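Local structure of 3,6-diketocamphane 1,6-monooxygenase (4UWM) at residues 12-17 / 277-282; 20-25 / 52-57; 271-276 / 313-318; 284-289 / 293-298; 349-352 / 356-359. The protein catalyses the FMNH2- and O2-dependent Baeyer-Villiger oxidation of a diketocamphane to its lactone, as the oxygenating homodimer of a two-component monooxygenase used to degrade (-)-camphor. All blocks are in the same frame, centred on the assembly; numbering follows the deposited sequence. Where two conformers were deposited one is given.

Contact 1 of 5, residues 12-17 / 277-282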
# COMPACT_ATOMS: atom_id res chain seq x y z
N TYR A 12 -9.25 -13.87 9.61
CA TYR A 12 -10.35 -14.82 9.38
C TYR A 12 -11.67 -14.06 9.55
O TYR A 12 -12.27 -14.06 10.63
CB TYR A 12 -10.29 -16.01 10.36
CG TYR A 12 -9.10 -16.93 10.12
CD1 TYR A 12 -9.02 -17.71 8.97
CD2 TYR A 12 -8.06 -17.02 11.05
CE1 TYR A 12 -7.93 -18.54 8.74
CE2 TYR A 12 -6.96 -17.85 10.82
CZ TYR A 12 -6.92 -18.61 9.66
OH TYR A 12 -5.86 -19.45 9.40
N MET A 13 -12.08 -13.39 8.48
CA MET A 13 -13.28 -12.57 8.49
C MET A 13 -14.44 -13.41 7.98
O MET A 13 -14.31 -14.07 6.95
CB MET A 13 -13.14 -11.34 7.57
CG MET A 13 -12.05 -10.33 7.91
SD MET A 13 -12.14 -9.65 9.59
CE MET A 13 -13.59 -8.63 9.51
N ARG A 14 -15.59 -13.36 8.67
CA ARG A 14 -16.79 -14.09 8.22
C ARG A 14 -17.13 -13.76 6.78
O ARG A 14 -17.13 -12.58 6.39
CB ARG A 14 -18.02 -13.77 9.09
CG ARG A 14 -17.98 -14.31 10.50
CD ARG A 14 -19.39 -14.41 11.08
NE ARG A 14 -20.10 -13.13 11.06
CZ ARG A 14 -19.97 -12.18 11.98
NH1 ARG A 14 -19.16 -12.35 13.01
NH2 ARG A 14 -20.66 -11.04 11.87
N PRO A 15 -17.44 -14.78 5.96
CA PRO A 15 -17.85 -14.47 4.59
C PRO A 15 -19.00 -13.47 4.55
O PRO A 15 -19.93 -13.58 5.35
CB PRO A 15 -18.28 -15.85 4.05
CG PRO A 15 -17.35 -16.77 4.75
CD PRO A 15 -17.29 -16.23 6.16
N GLY A 16 -18.90 -12.48 3.67
CA GLY A 16 -19.85 -11.38 3.66
C GLY A 16 -19.36 -10.05 4.23
O GLY A 16 -19.94 -8.99 3.93
N ARG A 17 -18.32 -10.08 5.07
CA ARG A 17 -17.70 -8.85 5.54
C ARG A 17 -17.20 -8.02 4.35
O ARG A 17 -16.67 -8.57 3.38
CB ARG A 17 -16.53 -9.14 6.49
CG ARG A 17 -16.90 -9.76 7.82
CD ARG A 17 -17.71 -8.83 8.69
NE ARG A 17 -17.53 -9.14 10.09
CZ ARG A 17 -18.30 -8.66 11.05
NH1 ARG A 17 -19.31 -7.87 10.75
NH2 ARG A 17 -18.05 -8.96 12.31
N ILE A 277 -14.47 -17.73 17.35
CA ILE A 277 -13.44 -18.78 17.19
C ILE A 277 -14.08 -20.13 16.88
O ILE A 277 -13.78 -20.75 15.86
CB ILE A 277 -12.49 -18.83 18.41
CG1 ILE A 277 -11.82 -17.47 18.60
CG2 ILE A 277 -11.46 -19.96 18.28
CD1 ILE A 277 -11.14 -17.26 19.94
N GLY A 278 -15.01 -20.58 17.73
CA GLY A 278 -15.71 -21.83 17.47
C GLY A 278 -16.44 -21.83 16.16
O GLY A 278 -16.48 -22.85 15.48
N TYR A 279 -17.02 -20.68 15.79
CA TYR A 279 -17.72 -20.54 14.51
C TYR A 279 -16.80 -20.77 13.30
O TYR A 279 -17.14 -21.52 12.36
CB TYR A 279 -18.42 -19.16 14.39
CG TYR A 279 -19.16 -19.00 13.09
CD1 TYR A 279 -20.40 -19.61 12.89
CD2 TYR A 279 -18.59 -18.29 12.03
CE1 TYR A 279 -21.07 -19.50 11.67
CE2 TYR A 279 -19.25 -18.18 10.82
CZ TYR A 279 -20.49 -18.77 10.65
OH TYR A 279 -21.14 -18.65 9.45
N CYS A 280 -15.64 -20.12 13.32
CA CYS A 280 -14.68 -20.23 12.21
C CYS A 280 -14.18 -21.67 12.08
O CYS A 280 -14.21 -22.26 11.00
CB CYS A 280 -13.50 -19.28 12.45
SG CYS A 280 -12.24 -19.36 11.14
N PHE A 281 -13.75 -22.24 13.21
CA PHE A 281 -13.29 -23.63 13.24
C PHE A 281 -14.33 -24.63 12.77
O PHE A 281 -14.03 -25.47 11.93
CB PHE A 281 -12.75 -24.01 14.61
CG PHE A 281 -11.29 -23.68 14.78
CD1 PHE A 281 -10.32 -24.58 14.40
CD2 PHE A 281 -10.90 -22.45 15.29
CE1 PHE A 281 -8.97 -24.28 14.54
CE2 PHE A 281 -9.56 -22.14 15.43
CZ PHE A 281 -8.59 -23.06 15.06
N GLU A 282 -15.55 -24.53 13.29
CA GLU A 282 -16.64 -25.42 12.89
C GLU A 282 -17.01 -25.30 11.42
O GLU A 282 -17.22 -26.32 10.75
CB GLU A 282 -17.89 -25.12 13.72
CG GLU A 282 -18.87 -26.27 13.84
CD GLU A 282 -18.49 -27.20 14.96
OE1 GLU A 282 -17.62 -28.07 14.74
OE2 GLU A 282 -19.03 -27.03 16.08
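Cys280 sets its sulfur against the root of the Tyr12 side chain: SG lies 4.0 Å from Tyr12 CB and 4.7 Å from the centroid of the phenol ring, a sulfur-aromatic contact that meets the ring obliquely. On Cys280 the sulfur stands anti to the backbone N (chi1 179°), which carries it off the helix toward the loop. The second touch sets an aliphatic carbon obliquely against an aromatic ring: in one of two modelled conformers, Arg14 CD rests 3.8 Å from Tyr279 CE2, and the side chains cross at about a right angle, the guanidinium plane turned 80° from the phenol ring. No hydrogen bond joins the two segments. In the TIM-barrel fold of the luciferase-like monooxygenases, 12-17 belongs to the loop that leads from strand 4-9 to helix 19-35, and 277-282 to helix 276-291, so the contact lays an early loop against a late helix. Tyr12 comes within about 4 Å of FMN, nearest atoms, and its ring also meets those of His10, an FMN-binding residue, and His349. The polar ends are held from outside: Arg14 NH2 by a salt bridge to Asp353, Tyr279 OH by a hydrogen bond with Arg283. A type II turn from Arg14 to Arg17 is closed by Arg17 N to Arg14 O at 3.1 Å; the Arg17 guanidinium makes salt bridges with Asp350 and Asp353.

Contact 2 of 5, residues 20-25 / 52-57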
# COMPACT_ATOMS: atom_id res chain seq x y z
N ARG A 20 -14.27 -2.50 3.61
CA ARG A 20 -14.20 -1.44 4.61
C ARG A 20 -14.24 -1.94 6.05
O ARG A 20 -13.49 -1.46 6.90
CB ARG A 20 -15.26 -0.34 4.37
CG ARG A 20 -15.04 0.91 5.22
CD ARG A 20 -16.19 1.90 5.02
NE ARG A 20 -15.82 3.24 5.47
CZ ARG A 20 -15.80 3.63 6.74
NH1 ARG A 20 -16.16 2.80 7.71
NH2 ARG A 20 -15.44 4.87 7.05
N GLN A 21 -15.12 -2.91 6.33
CA GLN A 21 -15.24 -3.47 7.67
C GLN A 21 -13.95 -4.20 8.06
O GLN A 21 -13.50 -4.10 9.20
CB GLN A 21 -16.41 -4.46 7.73
CG GLN A 21 -17.81 -3.83 7.69
CD GLN A 21 -18.89 -4.91 7.54
OE1 GLN A 21 -18.77 -5.85 6.74
NE2 GLN A 21 -19.94 -4.78 8.34
N THR A 22 -13.38 -4.94 7.12
CA THR A 22 -12.16 -5.70 7.38
C THR A 22 -11.03 -4.74 7.74
O THR A 22 -10.27 -4.97 8.69
CB THR A 22 -11.80 -6.53 6.12
OG1 THR A 22 -12.86 -7.46 5.88
CG2 THR A 22 -10.49 -7.31 6.27
N PHE A 23 -10.91 -3.68 6.94
CA PHE A 23 -9.87 -2.66 7.12
C PHE A 23 -10.03 -1.94 8.46
O PHE A 23 -9.06 -1.80 9.23
CB PHE A 23 -9.87 -1.70 5.91
CG PHE A 23 -8.56 -0.99 5.68
CD1 PHE A 23 -7.46 -1.70 5.19
CD2 PHE A 23 -8.43 0.38 5.91
CE1 PHE A 23 -6.25 -1.05 4.94
CE2 PHE A 23 -7.23 1.04 5.68
CZ PHE A 23 -6.13 0.31 5.20
N ASP A 24 -11.27 -1.56 8.79
CA ASP A 24 -11.60 -0.95 10.09
C ASP A 24 -11.22 -1.85 11.28
O ASP A 24 -10.56 -1.40 12.22
CB ASP A 24 -13.09 -0.57 10.12
CG ASP A 24 -13.44 0.40 11.27
OD1 ASP A 24 -12.60 1.26 11.65
OD2 ASP A 24 -14.57 0.30 11.78
N TRP A 25 -11.59 -3.13 11.20
CA TRP A 25 -11.23 -4.10 12.23
C TRP A 25 -9.70 -4.26 12.40
O TRP A 25 -9.18 -4.32 13.53
CB TRP A 25 -11.90 -5.45 11.91
CG TRP A 25 -11.58 -6.60 12.90
CD1 TRP A 25 -11.24 -7.89 12.58
CD2 TRP A 25 -11.66 -6.56 14.33
NE1 TRP A 25 -11.05 -8.64 13.74
CE2 TRP A 25 -11.30 -7.83 14.82
CE3 TRP A 25 -11.96 -5.55 15.26
CZ2 TRP A 25 -11.27 -8.14 16.20
CZ3 TRP A 25 -11.91 -5.85 16.63
CH2 TRP A 25 -11.57 -7.14 17.08
N GLU A 52 -9.59 -15.24 4.40
CA GLU A 52 -8.31 -14.56 4.50
C GLU A 52 -8.31 -13.51 3.39
O GLU A 52 -7.85 -13.77 2.28
CB GLU A 52 -7.15 -15.55 4.36
CG GLU A 52 -7.26 -16.78 5.27
CD GLU A 52 -8.01 -17.97 4.67
OE1 GLU A 52 -8.75 -17.81 3.69
OE2 GLU A 52 -7.88 -19.10 5.23
N ASN A 53 -8.86 -12.35 3.68
CA ASN A 53 -9.30 -11.44 2.62
C ASN A 53 -8.49 -10.14 2.53
O ASN A 53 -9.04 -9.09 2.20
CB ASN A 53 -10.81 -11.16 2.75
CG ASN A 53 -11.17 -10.47 4.05
OD1 ASN A 53 -10.34 -10.37 4.95
ND2 ASN A 53 -12.40 -9.95 4.16
N ILE A 54 -7.19 -10.20 2.84
CA ILE A 54 -6.34 -9.01 2.70
C ILE A 54 -5.27 -9.29 1.63
O ILE A 54 -4.35 -10.06 1.90
CB ILE A 54 -5.73 -8.56 4.07
CG1 ILE A 54 -6.83 -7.98 4.98
CG2 ILE A 54 -4.60 -7.53 3.87
CD1 ILE A 54 -6.34 -7.62 6.38
N PRO A 55 -5.38 -8.66 0.44
CA PRO A 55 -4.39 -8.89 -0.62
C PRO A 55 -3.19 -7.95 -0.52
O PRO A 55 -2.20 -8.11 -1.26
CB PRO A 55 -5.17 -8.59 -1.92
CG PRO A 55 -6.17 -7.56 -1.50
CD PRO A 55 -6.55 -7.90 -0.06
N ASN A 56 -3.28 -6.95 0.36
CA ASN A 56 -2.22 -5.96 0.50
C ASN A 56 -2.01 -5.56 1.97
O ASN A 56 -2.47 -4.51 2.40
CB ASN A 56 -2.52 -4.70 -0.35
CG ASN A 56 -2.42 -4.94 -1.84
OD1 ASN A 56 -3.42 -5.33 -2.48
ND2 ASN A 56 -1.25 -4.67 -2.43
N PRO A 57 -1.31 -6.41 2.76
CA PRO A 57 -1.13 -6.13 4.18
C PRO A 57 -0.44 -4.78 4.43
O PRO A 57 -0.69 -4.17 5.46
CB PRO A 57 -0.25 -7.30 4.67
CG PRO A 57 0.34 -7.91 3.40
CD PRO A 57 -0.76 -7.73 2.39
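One hydrogen bond joins helix 19-35 to the loop 52-57: Asn53 ND2 donates to Thr22 OG1 at 3.1 Å, with an N-H...O angle of 143°. The hydroxyl sits 26° out of the Asn53 amide plane, so the bond is bent as well as tilted. Thr22 OG1 is gripped a second time, by a hydrogen bond with the carbonyl of Ser18, just before the helix. The other end of the amide, Asn53 OD1, is buried here without a polar partner; it lies 3.3 Å from the methyl Thr22 CG2. Apolar packing uses that same methyl, which the threonine torsion turns away from its own N and which meets Ile54 CG1 at 3.9 Å. Ile54 also leans on Ile43 of strand 40-43 and Leu60 of helix 57-65. Asn53 touches Met13, and Pro55 and Asn56 pack on Thr90 and Lys87 of the second subunit. The contact ties the first helix of the barrel to the loop leaving the next strand, within the parallel beta-alpha-beta succession of a TIM barrel.

Contact 3 of 5, residues 271-276 / 313-318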
# COMPACT_ATOMS: atom_id res chain seq x y z
N LEU A 271 -16.94 -19.09 25.81
CA LEU A 271 -16.77 -18.00 24.85
C LEU A 271 -16.15 -18.48 23.53
O LEU A 271 -16.53 -18.01 22.45
CB LEU A 271 -15.98 -16.85 25.48
CG LEU A 271 -16.76 -15.98 26.48
CD1 LEU A 271 -15.81 -15.13 27.31
CD2 LEU A 271 -17.83 -15.12 25.83
N VAL A 272 -15.21 -19.42 23.63
CA VAL A 272 -14.60 -20.06 22.46
C VAL A 272 -15.63 -20.92 21.73
O VAL A 272 -15.84 -20.74 20.53
CB VAL A 272 -13.38 -20.94 22.85
CG1 VAL A 272 -12.88 -21.75 21.65
CG2 VAL A 272 -12.26 -20.10 23.42
N MET A 273 -16.27 -21.83 22.45
CA MET A 273 -17.24 -22.75 21.85
C MET A 273 -18.40 -22.02 21.19
O MET A 273 -18.87 -22.43 20.11
CB MET A 273 -17.82 -23.72 22.91
CG MET A 273 -16.83 -24.65 23.58
SD MET A 273 -16.11 -25.90 22.51
CE MET A 273 -17.54 -26.86 22.02
N GLU A 274 -18.87 -20.96 21.83
CA GLU A 274 -20.08 -20.27 21.38
C GLU A 274 -19.80 -19.00 20.58
O GLU A 274 -20.74 -18.41 20.04
CB GLU A 274 -21.00 -19.98 22.58
CG GLU A 274 -21.69 -21.21 23.15
CD GLU A 274 -22.55 -20.94 24.38
OE1 GLU A 274 -22.85 -19.76 24.67
OE2 GLU A 274 -22.94 -21.91 25.06
N GLY A 275 -18.54 -18.58 20.49
CA GLY A 275 -18.20 -17.33 19.81
C GLY A 275 -17.55 -17.44 18.43
O GLY A 275 -17.60 -18.50 17.80
N PRO A 276 -16.96 -16.34 17.93
CA PRO A 276 -16.28 -16.24 16.62
C PRO A 276 -15.27 -17.36 16.35
O PRO A 276 -15.22 -17.87 15.24
CB PRO A 276 -15.56 -14.91 16.72
CG PRO A 276 -16.47 -14.07 17.56
CD PRO A 276 -17.04 -15.01 18.59
N PHE A 313 -12.58 -31.21 21.39
CA PHE A 313 -11.26 -31.79 21.54
C PHE A 313 -10.17 -30.71 21.45
O PHE A 313 -9.26 -30.65 22.28
CB PHE A 313 -11.00 -32.89 20.52
CG PHE A 313 -9.55 -33.24 20.38
CD1 PHE A 313 -8.89 -33.95 21.38
CD2 PHE A 313 -8.82 -32.82 19.27
CE1 PHE A 313 -7.53 -34.25 21.27
CE2 PHE A 313 -7.47 -33.11 19.15
CZ PHE A 313 -6.82 -33.83 20.15
N LEU A 314 -10.27 -29.87 20.42
CA LEU A 314 -9.31 -28.78 20.19
C LEU A 314 -9.33 -27.80 21.35
O LEU A 314 -8.28 -27.45 21.89
CB LEU A 314 -9.60 -28.06 18.85
CG LEU A 314 -9.39 -28.85 17.55
CD1 LEU A 314 -9.81 -28.03 16.34
CD2 LEU A 314 -7.95 -29.31 17.40
N VAL A 315 -10.52 -27.39 21.77
CA VAL A 315 -10.65 -26.46 22.90
C VAL A 315 -10.05 -27.02 24.19
O VAL A 315 -9.40 -26.28 24.94
CB VAL A 315 -12.12 -26.04 23.11
CG1 VAL A 315 -12.24 -25.03 24.23
CG2 VAL A 315 -12.67 -25.44 21.82
N ASP A 316 -10.24 -28.31 24.43
CA ASP A 316 -9.78 -28.96 25.67
C ASP A 316 -8.29 -29.33 25.71
O ASP A 316 -7.66 -29.30 26.78
CB ASP A 316 -10.61 -30.21 25.95
CG ASP A 316 -12.04 -29.89 26.37
OD1 ASP A 316 -12.26 -28.86 27.02
OD2 ASP A 316 -12.94 -30.68 26.04
N ASN A 317 -7.72 -29.68 24.57
CA ASN A 317 -6.39 -30.30 24.53
C ASN A 317 -5.33 -29.56 23.69
O ASN A 317 -4.14 -29.80 23.86
CB ASN A 317 -6.51 -31.73 24.02
CG ASN A 317 -7.55 -32.53 24.78
OD1 ASN A 317 -7.28 -33.04 25.87
ND2 ASN A 317 -8.75 -32.64 24.22
N VAL A 318 -5.78 -28.70 22.78
CA VAL A 318 -4.87 -28.02 21.84
C VAL A 318 -4.80 -26.51 22.09
O VAL A 318 -3.72 -25.98 22.40
CB VAL A 318 -5.27 -28.29 20.37
CG1 VAL A 318 -4.34 -27.56 19.42
CG2 VAL A 318 -5.24 -29.79 20.09
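Val315 meets both Val272 and Met273 through one methyl, CG2; the contacts across the two segments are apolar, with no hydrogen bond. Along 313-318, Phe313 and Leu314 turn to other neighbours: Phe313 packs on Tyr298 and Ala302, Leu314 on Phe281 and Ile286. Val315 points toward helix 265-274. Its CG2 reaches Val272 CG1 tip to tip at 3.7 Å. The same methyl lies 3.5 Å from Met273 SD in one of two modelled conformers, a less certain touch; bends at chi2 (-67°) and chi3 (-63°) bring the sulfur in at a slant to the valine. Next, Asp316 makes a salt bridge with Lys269 of helix 265-274. At Asn317 the helix is finishing, and the side chain folds back: ND2 donates to Phe313 O at 2.8 Å, on a lone pair in the carbonyl plane, while Asn317 N holds the same oxygen. Away from the FMN site, helix 311-317 lies beside helix 265-274, with Leu314 against helix 276-291 and Val272 also on Phe260 of strand 254-261.

Contact 4 of 5, residues 284-289 / 293-298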
# COMPACT_ATOMS: atom_id res chain seq x y z
N TYR A 284 -15.29 -23.66 8.85
CA TYR A 284 -14.25 -23.46 7.84
C TYR A 284 -13.03 -24.33 8.08
O TYR A 284 -12.68 -25.15 7.24
CB TYR A 284 -13.85 -21.95 7.79
CG TYR A 284 -12.72 -21.63 6.82
CD1 TYR A 284 -12.79 -22.02 5.48
CD2 TYR A 284 -11.61 -20.89 7.23
CE1 TYR A 284 -11.77 -21.72 4.60
CE2 TYR A 284 -10.57 -20.60 6.35
CZ TYR A 284 -10.66 -21.01 5.04
OH TYR A 284 -9.66 -20.72 4.14
N LEU A 285 -12.37 -24.15 9.22
CA LEU A 285 -11.06 -24.76 9.44
C LEU A 285 -11.06 -26.27 9.67
O LEU A 285 -10.23 -26.99 9.09
CB LEU A 285 -10.30 -24.07 10.59
CG LEU A 285 -9.88 -22.61 10.34
CD1 LEU A 285 -9.32 -22.00 11.61
CD2 LEU A 285 -8.88 -22.52 9.19
N ILE A 286 -11.96 -26.75 10.54
CA ILE A 286 -11.97 -28.17 10.89
C ILE A 286 -12.18 -29.05 9.65
O ILE A 286 -11.38 -29.95 9.43
CB ILE A 286 -12.91 -28.51 12.07
CG1 ILE A 286 -12.26 -28.07 13.38
CG2 ILE A 286 -13.22 -30.00 12.14
CD1 ILE A 286 -13.22 -27.83 14.53
N PRO A 287 -13.21 -28.75 8.82
CA PRO A 287 -13.38 -29.61 7.63
C PRO A 287 -12.13 -29.67 6.74
O PRO A 287 -11.85 -30.72 6.16
CB PRO A 287 -14.54 -28.94 6.89
CG PRO A 287 -15.34 -28.29 7.96
CD PRO A 287 -14.31 -27.78 8.93
N ILE A 288 -11.40 -28.55 6.63
CA ILE A 288 -10.16 -28.52 5.86
C ILE A 288 -9.07 -29.35 6.54
O ILE A 288 -8.48 -30.24 5.92
CB ILE A 288 -9.65 -27.06 5.64
CG1 ILE A 288 -10.63 -26.28 4.76
CG2 ILE A 288 -8.26 -27.07 5.03
CD1 ILE A 288 -10.24 -24.82 4.57
N TRP A 289 -8.83 -29.06 7.82
CA TRP A 289 -7.81 -29.75 8.59
C TRP A 289 -8.04 -31.26 8.61
O TRP A 289 -7.08 -32.04 8.49
CB TRP A 289 -7.76 -29.19 10.02
CG TRP A 289 -7.20 -27.83 10.12
CD1 TRP A 289 -6.98 -26.95 9.09
CD2 TRP A 289 -6.79 -27.14 11.32
NE1 TRP A 289 -6.45 -25.77 9.57
CE2 TRP A 289 -6.33 -25.86 10.94
CE3 TRP A 289 -6.78 -27.49 12.68
CZ2 TRP A 289 -5.85 -24.93 11.86
CZ3 TRP A 289 -6.29 -26.55 13.61
CH2 TRP A 289 -5.83 -25.29 13.19
N GLY A 293 -5.60 -34.31 6.95
CA GLY A 293 -4.99 -34.94 8.12
C GLY A 293 -4.13 -34.03 8.96
O GLY A 293 -3.14 -34.47 9.55
N MET A 294 -4.52 -32.77 9.05
CA MET A 294 -3.73 -31.77 9.76
C MET A 294 -3.90 -31.79 11.28
O MET A 294 -3.21 -31.05 11.99
CB MET A 294 -4.00 -30.39 9.19
CG MET A 294 -3.49 -30.24 7.76
SD MET A 294 -4.18 -28.79 6.94
CE MET A 294 -3.64 -27.51 8.05
N MET A 295 -4.80 -32.63 11.77
CA MET A 295 -4.95 -32.78 13.23
C MET A 295 -4.30 -34.04 13.81
O MET A 295 -4.52 -34.39 14.97
CB MET A 295 -6.43 -32.67 13.63
CG MET A 295 -6.97 -31.26 13.51
SD MET A 295 -8.73 -31.14 13.79
CE MET A 295 -9.40 -32.19 12.51
N ASP A 296 -3.49 -34.71 12.99
CA ASP A 296 -2.81 -35.95 13.37
C ASP A 296 -1.77 -35.75 14.47
O ASP A 296 -1.63 -36.59 15.36
CB ASP A 296 -2.16 -36.60 12.16
CG ASP A 296 -3.17 -37.25 11.23
OD1 ASP A 296 -4.39 -37.10 11.44
OD2 ASP A 296 -2.74 -37.92 10.27
N GLY A 297 -1.04 -34.64 14.41
CA GLY A 297 -0.10 -34.27 15.48
C GLY A 297 -0.83 -34.05 16.79
O GLY A 297 -0.36 -34.49 17.85
N TYR A 298 -1.97 -33.37 16.73
CA TYR A 298 -2.78 -33.13 17.93
C TYR A 298 -3.35 -34.44 18.49
O TYR A 298 -3.38 -34.64 19.70
CB TYR A 298 -3.96 -32.19 17.63
CG TYR A 298 -3.63 -30.84 17.00
CD1 TYR A 298 -2.60 -30.04 17.49
CD2 TYR A 298 -4.41 -30.35 15.94
CE1 TYR A 298 -2.33 -28.80 16.92
CE2 TYR A 298 -4.15 -29.12 15.37
CZ TYR A 298 -3.12 -28.35 15.85
OH TYR A 298 -2.88 -27.13 15.27
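Trp289 O accepts the backbone N-H of Met294 at 2.7 Å, with an N-H...O angle of 158° and the donor tilted 19° from the carbonyl plane. This is the long bond of a Schellman motif that ends helix 276-291; Gly293, at positive phi, is its C-prime residue, and its own N goes to Arg290 O. The turn folds the chain back so that three side chains of 293-298 gather round the Trp289 indole. Met294 CE lies over one face of the five-membered ring, 3.9 Å from its centroid, in a CH-pi contact, and the bend at chi3 (58°) curls the methyl onto that face. Met294 SD is oblique to the same ring, a Met-aromatic contact. Met295 CG comes instead to the indole edge, 3.9 Å from Trp289 CE3, and its CE reaches Ile286 CG2 more loosely. Tyr298 presents its own edge: CE2 is 3.8 Å from Trp289 CZ3, and the two side chains cross at a slant. Its OH is hydrogen-bonded to the carbonyl of Phe224. Met294 belongs to the FMN pocket and touches the flavin nucleotide as well as Phe203. Around this turn the chain leaves helix 276-291 and enters helix 296-302, with Phe281 of the former edge-to-face on Trp289, while Tyr298 packs on Leu314 of helix 311-317.

Contact 5 of 5, residues 349-352 / 356-359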
# COMPACT_ATOMS: atom_id res chain seq x y z
N HIS A 349 -9.36 -13.34 15.55
CA HIS A 349 -10.60 -13.80 14.94
C HIS A 349 -11.63 -12.67 14.76
O HIS A 349 -11.42 -11.57 15.22
CB HIS A 349 -11.17 -14.99 15.70
CG HIS A 349 -10.55 -16.28 15.28
ND1 HIS A 349 -11.01 -17.01 14.21
CD2 HIS A 349 -9.44 -16.91 15.72
CE1 HIS A 349 -10.25 -18.07 14.04
NE2 HIS A 349 -9.29 -18.04 14.95
N ASP A 350 -12.72 -12.96 14.06
CA ASP A 350 -13.66 -11.91 13.70
C ASP A 350 -14.57 -11.51 14.88
O ASP A 350 -15.70 -12.00 14.99
CB ASP A 350 -14.50 -12.32 12.49
CG ASP A 350 -15.34 -11.18 11.94
OD1 ASP A 350 -15.48 -10.15 12.59
OD2 ASP A 350 -15.87 -11.34 10.83
N TYR A 351 -14.04 -10.63 15.72
CA TYR A 351 -14.74 -10.04 16.86
C TYR A 351 -15.14 -8.59 16.62
O TYR A 351 -15.43 -7.82 17.56
CB TYR A 351 -13.84 -10.09 18.09
CG TYR A 351 -14.00 -11.36 18.89
CD1 TYR A 351 -15.02 -11.48 19.84
CD2 TYR A 351 -13.12 -12.42 18.72
CE1 TYR A 351 -15.16 -12.64 20.60
CE2 TYR A 351 -13.24 -13.58 19.47
CZ TYR A 351 -14.26 -13.68 20.41
OH TYR A 351 -14.37 -14.84 21.13
N TYR A 352 -15.18 -8.22 15.34
CA TYR A 352 -15.45 -6.85 14.96
C TYR A 352 -16.79 -6.33 15.51
O TYR A 352 -16.87 -5.17 15.89
CB TYR A 352 -15.47 -6.74 13.44
CG TYR A 352 -15.68 -5.35 12.89
CD1 TYR A 352 -14.88 -4.28 13.28
CD2 TYR A 352 -16.67 -5.12 11.94
CE1 TYR A 352 -15.05 -3.01 12.74
CE2 TYR A 352 -16.85 -3.86 11.40
CZ TYR A 352 -16.03 -2.82 11.78
OH TYR A 352 -16.22 -1.58 11.22
N ALA A 356 -15.32 -6.47 23.01
CA ALA A 356 -15.01 -6.42 24.45
C ALA A 356 -14.37 -7.68 25.07
O ALA A 356 -13.32 -7.58 25.72
CB ALA A 356 -16.23 -5.95 25.25
N PRO A 357 -14.99 -8.88 24.88
CA PRO A 357 -14.38 -10.07 25.48
C PRO A 357 -13.05 -10.48 24.83
O PRO A 357 -12.18 -11.07 25.49
CB PRO A 357 -15.45 -11.16 25.27
CG PRO A 357 -16.34 -10.66 24.20
CD PRO A 357 -16.29 -9.18 24.25
N TRP A 358 -12.88 -10.14 23.55
CA TRP A 358 -11.63 -10.41 22.83
C TRP A 358 -10.50 -9.46 23.28
O TRP A 358 -9.39 -9.89 23.62
CB TRP A 358 -11.90 -10.34 21.31
CG TRP A 358 -10.69 -10.41 20.46
CD1 TRP A 358 -10.12 -9.38 19.74
CD2 TRP A 358 -9.88 -11.56 20.22
NE1 TRP A 358 -9.00 -9.82 19.08
CE2 TRP A 358 -8.82 -11.15 19.36
CE3 TRP A 358 -9.93 -12.89 20.66
CZ2 TRP A 358 -7.84 -12.03 18.93
CZ3 TRP A 358 -8.94 -13.77 20.22
CH2 TRP A 358 -7.91 -13.33 19.36
N PHE A 359 -10.79 -8.17 23.33
CA PHE A 359 -9.87 -7.18 23.90
C PHE A 359 -9.41 -7.48 25.35
O PHE A 359 -8.22 -7.35 25.67
CB PHE A 359 -10.48 -5.78 23.78
CG PHE A 359 -10.53 -5.25 22.36
CD1 PHE A 359 -9.81 -5.87 21.33
CD2 PHE A 359 -11.26 -4.10 22.07
CE1 PHE A 359 -9.85 -5.36 20.03
CE2 PHE A 359 -11.29 -3.59 20.77
CZ PHE A 359 -10.58 -4.22 19.75
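His349 N approaches the Trp358 indole obliquely, 3.9 Å from CZ2, where the loop after the barrel strand 343-347 starts toward helix 356-369, the last helix of the TIM-barrel fold. That N is buried here with no hydrogen-bonding partner, whereas the imidazole NE2 is hydrogen-bonded to a bound triethylene glycol, probably from the crystallisation liquor. Asp350 centres an inverse gamma turn, and its OD2 accepts a hydrogen bond from Arg14 N. The turn brings Tyr351 round to face the helix. Its ring and the Trp358 five-membered ring are nearly parallel, planes at 10°, but slid apart with centroids 4.9 Å distant, so they barely overlap. A chi1 of 172° swings the indole away from the Trp358 backbone N and out beside the tyrosine; both aromatic side chains also pack on Phe260 of strand 254-261. Pro357 CG adds a looser touch, 4.3 Å from Tyr351 CE1. What sits over the phenol ring is Trp358 CB, 3.5 Å from its centroid in a CH-pi contact.

How the contacts relate
Contact 1 is the hub, with centres about 12 Å from contact 5 and 14 Å from contacts 2 and 3. The salt bridge Arg17 NH2 to Asp350 OD1, 2.9 Å, joins it to contact 5, and Met13 packs into contact 2. Contacts 1 and 4 share helix 276-291; contact 3 adjoins both through Leu314. Contacts 2 and 4, about 25 Å apart centre to centre, still meet where Tyr284 OH and Glu52 OE2 are hydrogen-bonded at 2.6 Å. Tyr352 OH and Asp24 OD2, hydrogen-bonded at 2.6 Å, link contacts 2 and 5. FMN is approached by Tyr12 of contact 1 and Met294 of contact 4, while contact 3 lies away from its site.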